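Local coordinates for hypothetical protein (Staphylococcus aureus subsp. aureus, PDB 1QYI), which is of unknown function but is probably a hydrolase of the haloacid dehalogenase (HAD) superfamily with a large helical insertion, at residues S86-D91 against F126-Q131; L186-Y191 against A199-K204. One frame throughout, in Å; residues are numbered along the deposited sequence.

Contact 1: S86-D91 against F126-Q131; sequences SIHLID and FNLNEQ
In the helical insertion between the first two strand segments of the HAD-like chain, consistent with the cap domain of this superfamily, H88 and D91 of helix 77-93 receive an irregular loop, 126-131, through F126, L128, N129 and E130. This is a worked example of a helix being covered by chain that has no regular structure of its own: no direct hydrogen bond links the two segments. The imidazole of H88 has its CG anti to the carbonyl carbon (chi1 -69°), and although the CB is not directed at the loop, the ring ends among the loop atoms. One face is taken by the methyl CD1 of L128, 4.1 Å from the centroid of the H88 ring and only 8° off its normal, a CH-pi contact over the middle of the ring. At the edge, CE1 of H88 lies 3.5 Å from O of N129, near the ring plane; CA of E130 approaches the same CE1 obliquely, at 3.7 Å. One turn further along, D91 points at the loop and sets its carboxylate against the edge of F126, with OD2 3.4 Å from CZ of F126. The planes of carboxylate and phenyl are 74° apart, and the acid oxygen lies in the ring plane, where the slightly positive C-H rim should suit it. Outside the two segments, the carboxylate of E130 forms a salt bridge with R58, and O of F126 accepts a hydrogen bond from H39, so the loop is also tied to other parts of the insertion. Polar linkage back to the helix runs through one water: it lies in the plane of the imidazole, 3.1 Å from NE2 of H88, and that water donates to O of E130 at 2.6 Å.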
loop_
_atom_site.group_PDB
_atom_site.type_symbol
_atom_site.label_atom_id
_atom_site.label_comp_id
_atom_site.label_asym_id
_atom_site.label_seq_id
_atom_site.Cartn_x
_atom_site.Cartn_y
_atom_site.Cartn_z
ATOM N N SER A 86 -17.138 -6.293 -3.480
ATOM C CA SER A 86 -18.041 -7.407 -3.166
ATOM C C SER A 86 -19.425 -6.895 -2.748
ATOM O O SER A 86 -20.451 -7.475 -3.110
ATOM C CB SER A 86 -17.455 -8.278 -2.046
ATOM O OG SER A 86 -16.338 -9.013 -2.494
ATOM N N ILE A 87 -19.434 -5.801 -1.993
ATOM C CA ILE A 87 -20.666 -5.188 -1.512
ATOM C C ILE A 87 -21.545 -4.777 -2.688
ATOM O O ILE A 87 -22.768 -4.911 -2.642
ATOM C CB ILE A 87 -20.346 -3.955 -0.630
ATOM C CG1 ILE A 87 -19.524 -4.399 0.576
ATOM C CG2 ILE A 87 -21.630 -3.286 -0.162
ATOM C CD1 ILE A 87 -20.192 -5.517 1.356
ATOM N N HIS A 88 -20.915 -4.282 -3.746
ATOM C CA HIS A 88 -21.657 -3.879 -4.927
ATOM C C HIS A 88 -22.027 -5.093 -5.752
ATOM O O HIS A 88 -23.071 -5.110 -6.397
ATOM C CB HIS A 88 -20.845 -2.913 -5.782
ATOM C CG HIS A 88 -20.650 -1.576 -5.151
ATOM N ND1 HIS A 88 -21.670 -0.911 -4.491
ATOM C CD2 HIS A 88 -19.574 -0.766 -5.077
ATOM C CE1 HIS A 88 -21.223 0.238 -4.043
ATOM N NE2 HIS A 88 -19.950 0.360 -4.382
ATOM N N LEU A 89 -21.175 -6.113 -5.734
ATOM C CA LEU A 89 -21.454 -7.312 -6.495
ATOM C C LEU A 89 -22.675 -7.983 -5.885
ATOM O O LEU A 89 -23.631 -8.304 -6.587
ATOM C CB LEU A 89 -20.257 -8.267 -6.467
ATOM C CG LEU A 89 -20.482 -9.598 -7.198
ATOM C CD1 LEU A 89 -20.859 -9.331 -8.634
ATOM C CD2 LEU A 89 -19.246 -10.453 -7.109
ATOM N N ILE A 90 -22.635 -8.188 -4.575
ATOM C CA ILE A 90 -23.739 -8.810 -3.850
ATOM C C ILE A 90 -25.027 -8.001 -4.101
ATOM O O ILE A 90 -26.114 -8.563 -4.213
ATOM C CB ILE A 90 -23.418 -8.876 -2.310
ATOM C CG1 ILE A 90 -22.317 -9.894 -2.057
ATOM C CG2 ILE A 90 -24.650 -9.279 -1.511
ATOM C CD1 ILE A 90 -21.592 -9.701 -0.745
ATOM N N ASP A 91 -24.881 -6.682 -4.209
ATOM C CA ASP A 91 -26.003 -5.778 -4.433
ATOM C C ASP A 91 -26.655 -5.981 -5.808
ATOM O O ASP A 91 -27.880 -5.907 -5.952
ATOM C CB ASP A 91 -25.529 -4.327 -4.267
ATOM C CG ASP A 91 -26.678 -3.352 -4.112
ATOM O OD1 ASP A 91 -27.696 -3.719 -3.478
ATOM O OD2 ASP A 91 -26.550 -2.202 -4.582
ATOM N N PHE A 126 -29.874 -0.966 -13.257
ATOM C CA PHE A 126 -29.351 -1.071 -11.892
ATOM C C PHE A 126 -28.721 0.265 -11.459
ATOM O O PHE A 126 -28.033 0.909 -12.250
ATOM C CB PHE A 126 -28.298 -2.191 -11.817
ATOM C CG PHE A 126 -27.595 -2.268 -10.491
ATOM C CD1 PHE A 126 -28.269 -2.715 -9.357
ATOM C CD2 PHE A 126 -26.294 -1.793 -10.355
ATOM C CE1 PHE A 126 -27.665 -2.680 -8.100
ATOM C CE2 PHE A 126 -25.677 -1.750 -9.105
ATOM C CZ PHE A 126 -26.367 -2.193 -7.976
ATOM N N ASN A 127 -28.966 0.694 -10.220
ATOM C CA ASN A 127 -28.373 1.947 -9.730
ATOM C C ASN A 127 -27.283 1.609 -8.702
ATOM O O ASN A 127 -27.531 0.913 -7.723
ATOM C CB ASN A 127 -29.440 2.867 -9.111
ATOM C CG ASN A 127 -30.556 3.232 -10.104
ATOM O OD1 ASN A 127 -30.297 3.513 -11.280
ATOM N ND2 ASN A 127 -31.798 3.241 -9.622
ATOM N N LEU A 128 -26.080 2.125 -8.929
ATOM C CA LEU A 128 -24.922 1.841 -8.087
ATOM C C LEU A 128 -25.054 1.862 -6.563
ATOM O O LEU A 128 -24.703 0.876 -5.898
ATOM C CB LEU A 128 -23.769 2.746 -8.499
ATOM C CG LEU A 128 -22.396 2.337 -7.973
ATOM C CD1 LEU A 128 -22.138 0.838 -8.151
ATOM C CD2 LEU A 128 -21.372 3.150 -8.733
ATOM N N ASN A 129 -25.549 2.969 -6.016
ATOM C CA ASN A 129 -25.692 3.129 -4.568
ATOM C C ASN A 129 -24.328 2.948 -3.885
ATOM O O ASN A 129 -24.118 2.006 -3.113
ATOM C CB ASN A 129 -26.701 2.121 -4.006
ATOM C CG ASN A 129 -26.910 2.269 -2.500
ATOM O OD1 ASN A 129 -27.606 1.464 -1.881
ATOM N ND2 ASN A 129 -26.312 3.296 -1.908
ATOM N N GLU A 130 -23.413 3.876 -4.167
ATOM C CA GLU A 130 -22.056 3.831 -3.630
ATOM C C GLU A 130 -21.937 4.120 -2.143
ATOM O O GLU A 130 -20.859 4.432 -1.645
ATOM C CB GLU A 130 -21.133 4.767 -4.433
ATOM C CG GLU A 130 -21.746 6.096 -4.874
ATOM C CD GLU A 130 -22.849 5.939 -5.912
ATOM O OE1 GLU A 130 -22.546 5.575 -7.069
ATOM O OE2 GLU A 130 -24.025 6.172 -5.554
ATOM N N GLN A 131 -23.041 3.991 -1.427
ATOM C CA GLN A 131 -23.022 4.231 0.005
ATOM C C GLN A 131 -23.185 2.881 0.725
ATOM O O GLN A 131 -22.871 2.745 1.912
ATOM C CB GLN A 131 -24.164 5.176 0.381
ATOM C CG GLN A 131 -24.002 5.871 1.725
ATOM C CD GLN A 131 -23.249 7.191 1.643
ATOM O OE1 GLN A 131 -22.031 7.235 1.445
ATOM N NE2 GLN A 131 -23.985 8.281 1.777
HETATM O O HOH W 1 -19.104 2.794 -2.728
#

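Contact 2: L186-Y191 against A199-K204; sequences LGSKLY and ARTTFK
G187, on helix 172-195, brings its CA to 3.3 Å from O of K204, where loop 199-204 folds back against the helix. Its positive phi with extended psi (91°/159°) is a conformation in which a beta carbon would press on the preceding carbonyl. The helix is kinked here, since N of S188 and N of K189 lack bonds to the turn before. The loop supplies a substitute for the first: S188 N donates to O of K204 at 3.0 Å, with an N-H...O angle of 163°. At S188 the CB also rests 3.7 Å from CB of A199, while OG, which is hydrogen-bonded to E183, lies 3.2 Å from O of T201. K189 adds a weak link from its N to a water that donates to the same K204 carbonyl. Finally, Y191 points at the loop, with CD2 4.0 Å from CA of A199; its OH comes near NH1 of R200, whose guanidinium forms salt bridges with E112 and E179. The whole is a glycine kink in a helix, where a carbonyl of the following loop bonds a backbone N-H that has no partner in the preceding turn.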
loop_
_atom_site.group_PDB
_atom_site.type_symbol
_atom_site.label_atom_id
_atom_site.label_comp_id
_atom_site.label_asym_id
_atom_site.label_seq_id
_atom_site.Cartn_x
_atom_site.Cartn_y
_atom_site.Cartn_z
ATOM N N LEU A 186 1.679 -1.445 -11.322
ATOM C CA LEU A 186 2.969 -1.723 -11.960
ATOM C C LEU A 186 2.957 -1.479 -13.460
ATOM O O LEU A 186 3.996 -1.190 -14.058
ATOM C CB LEU A 186 3.389 -3.171 -11.704
ATOM C CG LEU A 186 3.320 -3.662 -10.256
ATOM C CD1 LEU A 186 3.477 -5.172 -10.240
ATOM C CD2 LEU A 186 4.391 -2.984 -9.401
ATOM N N GLY A 187 1.781 -1.582 -14.067
ATOM C CA GLY A 187 1.695 -1.414 -15.505
ATOM C C GLY A 187 1.852 -2.790 -16.133
ATOM O O GLY A 187 2.389 -3.694 -15.504
ATOM N N SER A 188 1.386 -2.956 -17.364
ATOM C CA SER A 188 1.458 -4.238 -18.055
ATOM C C SER A 188 2.832 -4.900 -18.054
ATOM O O SER A 188 2.965 -6.067 -17.678
ATOM C CB SER A 188 0.987 -4.066 -19.498
ATOM O OG SER A 188 -0.381 -3.676 -19.537
ATOM N N LYS A 189 3.847 -4.150 -18.476
ATOM C CA LYS A 189 5.220 -4.645 -18.561
ATOM C C LYS A 189 5.759 -5.213 -17.243
ATOM O O LYS A 189 6.150 -6.384 -17.166
ATOM C CB LYS A 189 6.139 -3.517 -19.054
ATOM C CG LYS A 189 7.543 -3.982 -19.423
ATOM C CD LYS A 189 8.433 -2.842 -19.919
ATOM C CE LYS A 189 9.432 -3.361 -20.947
ATOM N NZ LYS A 189 10.186 -4.548 -20.449
ATOM N N LEU A 190 5.787 -4.364 -16.218
ATOM C CA LEU A 190 6.261 -4.725 -14.885
ATOM C C LEU A 190 5.337 -5.780 -14.240
ATOM O O LEU A 190 5.762 -6.573 -13.391
ATOM C CB LEU A 190 6.329 -3.461 -14.014
ATOM C CG LEU A 190 7.641 -2.869 -13.460
ATOM C CD1 LEU A 190 8.813 -3.125 -14.393
ATOM C CD2 LEU A 190 7.447 -1.370 -13.225
ATOM N N TYR A 191 4.069 -5.779 -14.638
ATOM C CA TYR A 191 3.123 -6.751 -14.116
ATOM C C TYR A 191 3.604 -8.153 -14.462
ATOM O O TYR A 191 3.763 -8.984 -13.575
ATOM C CB TYR A 191 1.740 -6.545 -14.724
ATOM C CG TYR A 191 0.737 -7.600 -14.317
ATOM C CD1 TYR A 191 0.121 -7.563 -13.060
ATOM C CD2 TYR A 191 0.383 -8.618 -15.193
ATOM C CE1 TYR A 191 -0.832 -8.513 -12.689
ATOM C CE2 TYR A 191 -0.558 -9.572 -14.840
ATOM C CZ TYR A 191 -1.173 -9.517 -13.590
ATOM O OH TYR A 191 -2.152 -10.434 -13.272
ATOM N N ALA A 199 -0.282 -9.979 -19.125
ATOM C CA ALA A 199 -1.057 -8.763 -18.947
ATOM C C ALA A 199 -2.400 -8.834 -19.640
ATOM O O ALA A 199 -2.533 -9.401 -20.729
ATOM C CB ALA A 199 -0.279 -7.573 -19.466
ATOM N N ARG A 200 -3.399 -8.247 -18.997
ATOM C CA ARG A 200 -4.739 -8.232 -19.548
ATOM C C ARG A 200 -4.874 -7.141 -20.597
ATOM O O ARG A 200 -5.527 -7.341 -21.613
ATOM C CB ARG A 200 -5.758 -8.005 -18.433
ATOM C CG ARG A 200 -5.924 -9.189 -17.529
ATOM C CD ARG A 200 -7.237 -9.121 -16.779
ATOM N NE ARG A 200 -7.571 -10.429 -16.216
ATOM C CZ ARG A 200 -6.951 -10.976 -15.178
ATOM N NH1 ARG A 200 -5.972 -10.320 -14.573
ATOM N NH2 ARG A 200 -7.284 -12.192 -14.772
ATOM N N THR A 201 -4.246 -5.995 -20.353
ATOM C CA THR A 201 -4.325 -4.862 -21.274
ATOM C C THR A 201 -2.980 -4.546 -21.934
ATOM O O THR A 201 -1.991 -5.256 -21.741
ATOM C CB THR A 201 -4.803 -3.583 -20.531
ATOM O OG1 THR A 201 -3.774 -3.125 -19.637
ATOM C CG2 THR A 201 -6.063 -3.881 -19.721
ATOM N N THR A 202 -2.959 -3.481 -22.730
ATOM C CA THR A 202 -1.740 -3.037 -23.395
ATOM C C THR A 202 -1.691 -1.530 -23.351
ATOM O O THR A 202 -0.899 -0.914 -24.060
ATOM C CB THR A 202 -1.658 -3.458 -24.877
ATOM O OG1 THR A 202 -2.757 -2.898 -25.593
ATOM C CG2 THR A 202 -1.660 -4.974 -25.020
ATOM N N PHE A 203 -2.554 -0.935 -22.528
ATOM C CA PHE A 203 -2.602 0.524 -22.392
ATOM C C PHE A 203 -2.258 1.008 -20.978
ATOM O O PHE A 203 -2.121 2.207 -20.749
ATOM C CB PHE A 203 -3.990 1.045 -22.807
ATOM C CG PHE A 203 -5.119 0.449 -22.014
ATOM C CD1 PHE A 203 -5.343 0.837 -20.695
ATOM C CD2 PHE A 203 -5.911 -0.560 -22.564
ATOM C CE1 PHE A 203 -6.330 0.227 -19.935
ATOM C CE2 PHE A 203 -6.901 -1.178 -21.811
ATOM C CZ PHE A 203 -7.113 -0.785 -20.491
ATOM N N LYS A 204 -2.117 0.079 -20.034
ATOM C CA LYS A 204 -1.790 0.452 -18.658
ATOM C C LYS A 204 -0.276 0.645 -18.462
ATOM O O LYS A 204 0.498 -0.315 -18.411
ATOM C CB LYS A 204 -2.328 -0.590 -17.679
ATOM C CG LYS A 204 -3.853 -0.626 -17.598
ATOM C CD LYS A 204 -4.337 -1.635 -16.556
ATOM C CE LYS A 204 -5.857 -1.634 -16.423
ATOM N NZ LYS A 204 -6.307 -2.480 -15.279
HETATM O O HOH W 2 3.533 -0.848 -19.522
#

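Both contacts set a helix of the insertion against an irregular loop, and both are partly buried, neither wholly core nor wholly surface. They share no helix or loop: contact 1 joins helix 77-93 to chain 35 residues later, whereas in contact 2 the segments are separated by only seven residues, and helix 172-195 closes onto the loop that follows it. Their centres are 27 Å apart, and their nearest atoms about 14 Å, without touching. The chemistry differs accordingly. Against the regular helix of contact 1, side-chain rings and a water do the joining; at the kinked helix of contact 2, a direct backbone hydrogen bond does, flanked by R200 and K204, whose salt bridges run to helix 172-195 itself and to helices 111-115 and 16-31.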